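Local coordinates for peptidase, C14 family (Geobacter sulfurreducens PCA, PDB 3BIJ) that probably acts as a caspase-like cysteine endopeptidase of peptidase family C14, at the interface of chains A and B and the interface of chains A and C. Numbering follows the deposited sequence. Chains: chain A/B/C, Uncharacterized protein GSU0716.

Contact 1: the interface of chains A and B. Residues chain A 209, 212, 248, 252-253, 255-256; chain B 209-212, 256.
Loop 252-256 of one caspase-like subunit meets loop 209-212 of the other, with a twin contact when the chains are exchanged, and A:Thr256 meets B:Asn211 tip to tip. The threonine hydroxyl OG1 of A:Thr256 donates to the amide oxygen OD1 of B:Asn211 at 2.7 Å, side-on in the carbonyl plane, and accepts from its nitrogen ND2 at 2.8 Å in a bent bond. Asparagine suits this place because one short amide offers both an acceptor and a donor to a hydroxyl that can play either part. CG of B:Asn211 sits between its backbone N and carbonyl carbon (chi1 66°), turning the amide toward the threonine. Beside it, B:Gln212 extends to give NE2 to the backbone O of A:Pro253 (2.7 Å, 161° at the hydrogen). The other end of that amide is held within chain B: OE1 of B:Gln212 takes the backbone N of B:Gln209 on a lone pair and, from a tilted position, that of B:Thr256. This double grip fixes the rotation that aims NE2 at chain A. The contact joins A and B across a two-fold in the deposited assembly, which alone does not establish a dimer in solution. The amides of A:Gln209 and B:Gln209 stack, planes 16° apart, with CD 3.7 Å from CD.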
# COMPACT_ATOMS: atom_id res chain seq x y z
N GLN A 209 15.23 -15.54 -11.41
CA GLN A 209 16.27 -14.82 -12.15
C GLN A 209 17.30 -14.29 -11.14
O GLN A 209 17.02 -14.21 -9.94
CB GLN A 209 15.69 -13.64 -12.93
CG GLN A 209 14.57 -13.99 -13.89
CD GLN A 209 15.01 -14.89 -15.01
OE1 GLN A 209 14.23 -15.71 -15.49
NE2 GLN A 209 16.25 -14.74 -15.46
N GLN A 212 16.14 -11.69 -8.92
CA GLN A 212 14.94 -11.99 -8.15
C GLN A 212 15.26 -12.88 -6.96
O GLN A 212 16.41 -13.25 -6.74
CB GLN A 212 13.89 -12.67 -9.03
CG GLN A 212 13.43 -11.83 -10.20
CD GLN A 212 12.50 -12.59 -11.10
OE1 GLN A 212 12.77 -13.75 -11.42
NE2 GLN A 212 11.40 -11.96 -11.52
N VAL A 248 6.45 -20.76 -15.95
CA VAL A 248 6.61 -19.32 -15.84
C VAL A 248 5.29 -18.59 -16.08
O VAL A 248 5.03 -17.56 -15.48
CB VAL A 248 7.68 -18.77 -16.81
CG1 VAL A 248 8.96 -19.56 -16.68
CG2 VAL A 248 7.16 -18.79 -18.23
N PRO A 252 4.42 -15.50 -10.61
CA PRO A 252 4.29 -14.04 -10.48
C PRO A 252 5.49 -13.36 -11.14
O PRO A 252 6.60 -13.92 -11.19
CB PRO A 252 4.26 -13.84 -8.97
CG PRO A 252 5.11 -14.97 -8.44
CD PRO A 252 4.67 -16.13 -9.30
N PRO A 253 5.30 -12.12 -11.65
CA PRO A 253 6.38 -11.38 -12.32
C PRO A 253 7.64 -11.13 -11.50
O PRO A 253 8.70 -10.88 -12.07
CB PRO A 253 5.69 -10.10 -12.76
CG PRO A 253 4.63 -9.90 -11.71
CD PRO A 253 4.08 -11.31 -11.54
N GLN A 255 9.00 -13.35 -9.62
CA GLN A 255 9.68 -14.64 -9.52
C GLN A 255 9.50 -15.44 -10.81
O GLN A 255 8.44 -16.03 -11.03
CB GLN A 255 9.18 -15.49 -8.34
CG GLN A 255 10.16 -16.62 -8.06
CD GLN A 255 9.79 -17.54 -6.91
OE1 GLN A 255 9.10 -17.15 -5.97
NE2 GLN A 255 10.26 -18.77 -6.97
N THR A 256 10.53 -15.47 -11.64
CA THR A 256 10.46 -16.18 -12.91
C THR A 256 11.56 -17.22 -12.99
O THR A 256 12.74 -16.87 -12.99
CB THR A 256 10.64 -15.23 -14.13
OG1 THR A 256 9.75 -14.11 -14.01
CG2 THR A 256 10.34 -15.97 -15.43
N GLN B 209 10.89 -11.06 -19.23
CA GLN B 209 10.53 -12.47 -19.28
C GLN B 209 9.09 -12.59 -19.81
O GLN B 209 8.34 -11.61 -19.80
CB GLN B 209 10.60 -13.11 -17.89
CG GLN B 209 11.92 -12.96 -17.17
CD GLN B 209 13.05 -13.68 -17.86
OE1 GLN B 209 14.20 -13.23 -17.83
NE2 GLN B 209 12.74 -14.81 -18.49
N ASP B 210 8.73 -13.80 -20.23
CA ASP B 210 7.40 -14.09 -20.77
C ASP B 210 6.27 -13.85 -19.79
O ASP B 210 5.12 -13.70 -20.18
CB ASP B 210 7.33 -15.54 -21.26
CG ASP B 210 8.25 -15.79 -22.42
OD1 ASP B 210 8.37 -16.97 -22.84
OD2 ASP B 210 8.84 -14.82 -22.92
N ASN B 211 6.61 -13.83 -18.50
CA ASN B 211 5.60 -13.59 -17.48
C ASN B 211 5.72 -12.17 -16.95
O ASN B 211 5.13 -11.85 -15.92
CB ASN B 211 5.75 -14.56 -16.31
CG ASN B 211 7.04 -14.35 -15.54
OD1 ASN B 211 7.14 -14.70 -14.37
ND2 ASN B 211 8.05 -13.77 -16.20
N GLN B 212 6.48 -11.33 -17.64
CA GLN B 212 6.62 -9.95 -17.19
C GLN B 212 6.22 -8.98 -18.31
O GLN B 212 5.87 -9.40 -19.42
CB GLN B 212 8.07 -9.67 -16.78
CG GLN B 212 8.56 -10.50 -15.60
CD GLN B 212 10.02 -10.27 -15.35
OE1 GLN B 212 10.81 -10.21 -16.30
NE2 GLN B 212 10.41 -10.15 -14.08
N THR B 256 12.92 -8.39 -15.92
CA THR B 256 14.25 -8.95 -16.12
C THR B 256 14.48 -9.26 -17.59
O THR B 256 13.78 -10.09 -18.16
CB THR B 256 14.45 -10.27 -15.34
OG1 THR B 256 14.02 -10.09 -13.98
CG2 THR B 256 15.92 -10.69 -15.34

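Contact 2: the interface of chains A and C. Residues chain A 232-233; chain C 89, 176-177, 180.
A:Asn233 meets C:Pro89, C:Tyr176, C:Arg177 and C:Arg180. It belongs to the short 3-10 turn 232-234, and its positive phi and psi are a left-handed conformation that asparagine tolerates better than most residues. CB of A:Asn233 lies 4.1 Å from the guanidinium nitrogen NH1 of C:Arg180, a loose approach. CG is anti to its own carbonyl carbon (chi1 -53°), which carries the amide toward chain C. There CG of A:Asn233 lies 3.9 Å from CE2 of C:Tyr176, and the amide is inclined to the ring by 55°. At the tip the branches part. The oxygen OD1 of A:Asn233 touches the aliphatic stem of C:Arg177, 3.3 Å from its CG, while the nitrogen ND2 of A:Asn233 packs against CE2 of C:Tyr176 at 3.7 Å and reaches CG of C:Pro89 at 4.2 Å. No hydrogen bond crosses this patch, so the fit probably rests mainly on packing. A small, flat amide suits it; C:Arg177 supplies methylene groups, and C:Arg180 approaches with its NH1 end. Proline and tyrosine pack together within chain C: C:Pro89 lies over one face of the aromatic ring of C:Tyr176, its CG 3.1 Å above the ring plane near the centre.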
# COMPACT_ATOMS: atom_id res chain seq x y z
N LYS A 232 1.30 -32.20 -13.30
CA LYS A 232 0.06 -32.90 -12.98
C LYS A 232 0.16 -34.42 -12.85
O LYS A 232 -0.54 -35.17 -13.53
CB LYS A 232 -1.04 -32.56 -14.00
CG LYS A 232 -2.44 -32.84 -13.46
CD LYS A 232 -3.49 -32.38 -14.42
CE LYS A 232 -4.88 -32.46 -13.80
NZ LYS A 232 -5.94 -31.98 -14.75
N ASN A 233 1.04 -34.86 -11.95
CA ASN A 233 1.22 -36.29 -11.67
C ASN A 233 1.52 -37.12 -12.91
O ASN A 233 1.00 -38.23 -13.05
CB ASN A 233 -0.03 -36.86 -10.99
CG ASN A 233 -0.43 -36.06 -9.77
OD1 ASN A 233 0.23 -36.12 -8.74
ND2 ASN A 233 -1.53 -35.31 -9.87
N PRO C 89 -7.23 -33.56 -8.17
CA PRO C 89 -6.97 -33.58 -9.61
C PRO C 89 -7.95 -34.38 -10.44
O PRO C 89 -8.35 -35.49 -10.07
CB PRO C 89 -5.56 -34.14 -9.70
CG PRO C 89 -5.48 -35.03 -8.49
CD PRO C 89 -6.09 -34.14 -7.44
N TYR C 176 -3.44 -35.63 -2.50
CA TYR C 176 -3.84 -36.55 -3.54
C TYR C 176 -2.79 -37.63 -3.73
O TYR C 176 -3.11 -38.82 -3.70
CB TYR C 176 -4.06 -35.80 -4.86
CG TYR C 176 -4.28 -36.73 -6.03
CD1 TYR C 176 -5.50 -37.39 -6.20
CD2 TYR C 176 -3.26 -36.98 -6.93
CE1 TYR C 176 -5.69 -38.28 -7.25
CE2 TYR C 176 -3.44 -37.86 -7.98
CZ TYR C 176 -4.65 -38.51 -8.14
OH TYR C 176 -4.81 -39.39 -9.18
N ARG C 177 -1.54 -37.22 -3.94
CA ARG C 177 -0.45 -38.18 -4.14
C ARG C 177 -0.36 -39.18 -2.99
O ARG C 177 -0.22 -40.37 -3.22
CB ARG C 177 0.89 -37.45 -4.30
CG ARG C 177 0.99 -36.59 -5.57
CD ARG C 177 2.42 -36.10 -5.84
NE ARG C 177 2.94 -35.25 -4.77
CZ ARG C 177 2.73 -33.95 -4.66
NH1 ARG C 177 2.00 -33.31 -5.57
NH2 ARG C 177 3.24 -33.28 -3.63
N ARG C 180 -3.36 -41.67 -3.52
CA ARG C 180 -3.69 -41.98 -4.92
C ARG C 180 -4.86 -42.94 -5.13
O ARG C 180 -5.88 -42.58 -5.75
CB ARG C 180 -2.47 -42.58 -5.59
CG ARG C 180 -1.63 -41.57 -6.27
CD ARG C 180 -2.43 -41.21 -7.48
NE ARG C 180 -1.56 -40.96 -8.56
CZ ARG C 180 -1.36 -41.48 -9.76
NH1 ARG C 180 -0.37 -40.85 -10.37
NH2 ARG C 180 -2.01 -42.47 -10.37

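Contact 3: the interface of chains A and C. Residues chain A 31, 219-220; chain C 170-171, 174.
C:Arg174 has CG anti to its backbone N (chi1 -170°) and bends at chi3, while A:Phe219 has CG anti to its carbonyl carbon; these turns carry the guanidinium toward the phenylalanine backbone and the ring toward helix 169-178 of chain C. NH1 of C:Arg174 donates to the carbonyl O of A:Phe219 at 2.7 Å. The bond is bent, 119° at the hydrogen, and the acceptor lies well out of the guanidinium plane. Arginine suits the site because its long arm reaches the A:Phe219 backbone, while its flat head stands steeply to the ring, with NH2 of C:Arg174 3.6 Å from CD2 of A:Phe219. One turn back, C:Val171 sets its CG2 methyl over the centre of the A:Phe219 ring, 3.1 Å from the centroid, in a CH-pi contact; a branched residue can offer such a methyl without a long stem. Near the start of the helix, the hydroxyl OG of C:Ser170 donates to OD1 of A:Asn220 at 2.6 Å, in the carbonyl plane and on a lone pair. CB of C:Ser170 also packs against CB of A:Phe219 at 3.7 Å. Together an apolar centre and flanking polar bonds dock this helix onto the 219-220 loop, joining chains A and C in the deposited assembly, which may not be the biological one.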
# COMPACT_ATOMS: atom_id res chain seq x y z
N ALA A 31 9.89 -31.10 1.64
CA ALA A 31 8.74 -31.49 0.86
C ALA A 31 9.14 -31.44 -0.61
O ALA A 31 8.86 -32.37 -1.36
CB ALA A 31 7.56 -30.56 1.15
N PHE A 219 4.27 -25.45 2.01
CA PHE A 219 4.30 -26.88 1.69
C PHE A 219 5.22 -27.30 0.54
O PHE A 219 5.34 -28.48 0.22
CB PHE A 219 2.89 -27.39 1.44
CG PHE A 219 1.94 -26.99 2.51
CD1 PHE A 219 1.24 -25.79 2.41
CD2 PHE A 219 1.82 -27.75 3.68
CE1 PHE A 219 0.43 -25.34 3.45
CE2 PHE A 219 1.02 -27.32 4.72
CZ PHE A 219 0.32 -26.11 4.61
N ASN A 220 5.84 -26.31 -0.09
CA ASN A 220 6.83 -26.49 -1.15
C ASN A 220 7.13 -25.12 -1.74
O ASN A 220 6.33 -24.18 -1.60
CB ASN A 220 6.41 -27.51 -2.23
CG ASN A 220 4.98 -27.41 -2.62
OD1 ASN A 220 4.42 -26.32 -2.67
ND2 ASN A 220 4.37 -28.55 -2.92
N SER C 170 -0.78 -26.58 -2.89
CA SER C 170 0.30 -27.52 -2.65
C SER C 170 -0.20 -28.72 -1.85
O SER C 170 0.05 -29.87 -2.22
CB SER C 170 1.43 -26.82 -1.93
OG SER C 170 1.90 -25.77 -2.75
N VAL C 171 -0.91 -28.45 -0.76
CA VAL C 171 -1.46 -29.49 0.09
C VAL C 171 -2.47 -30.34 -0.67
O VAL C 171 -2.53 -31.55 -0.49
CB VAL C 171 -2.16 -28.89 1.32
CG1 VAL C 171 -2.88 -29.98 2.11
CG2 VAL C 171 -1.15 -28.18 2.20
N ARG C 174 -0.44 -32.72 -2.76
CA ARG C 174 0.30 -33.60 -1.87
C ARG C 174 -0.66 -34.63 -1.26
O ARG C 174 -0.35 -35.82 -1.19
CB ARG C 174 0.99 -32.78 -0.77
CG ARG C 174 1.98 -33.59 0.06
CD ARG C 174 2.30 -32.93 1.38
NE ARG C 174 3.38 -31.96 1.31
CZ ARG C 174 3.69 -31.13 2.30
NH1 ARG C 174 4.71 -30.28 2.19
NH2 ARG C 174 2.97 -31.14 3.42

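Contacts 2 and 3 belong to one A-C interface, their C-alpha centres about 12 Å apart, and both draw on helix 169-178 of chain C. On chain A they bracket helix 222-231: residues 219-220 precede it and 232-233 follow it. Between C-alpha centres, contact 1 lies about 22 Å from contact 3 and 27 Å from contact 2, and joins chain A to chain B. Its loop 209-212 is separated from the 219-220 loop by strand 215-216. In the deposited eight-chain assembly chain A thus touches both neighbours, through a two-fold junction and a less symmetric one; this need not be the biological assembly.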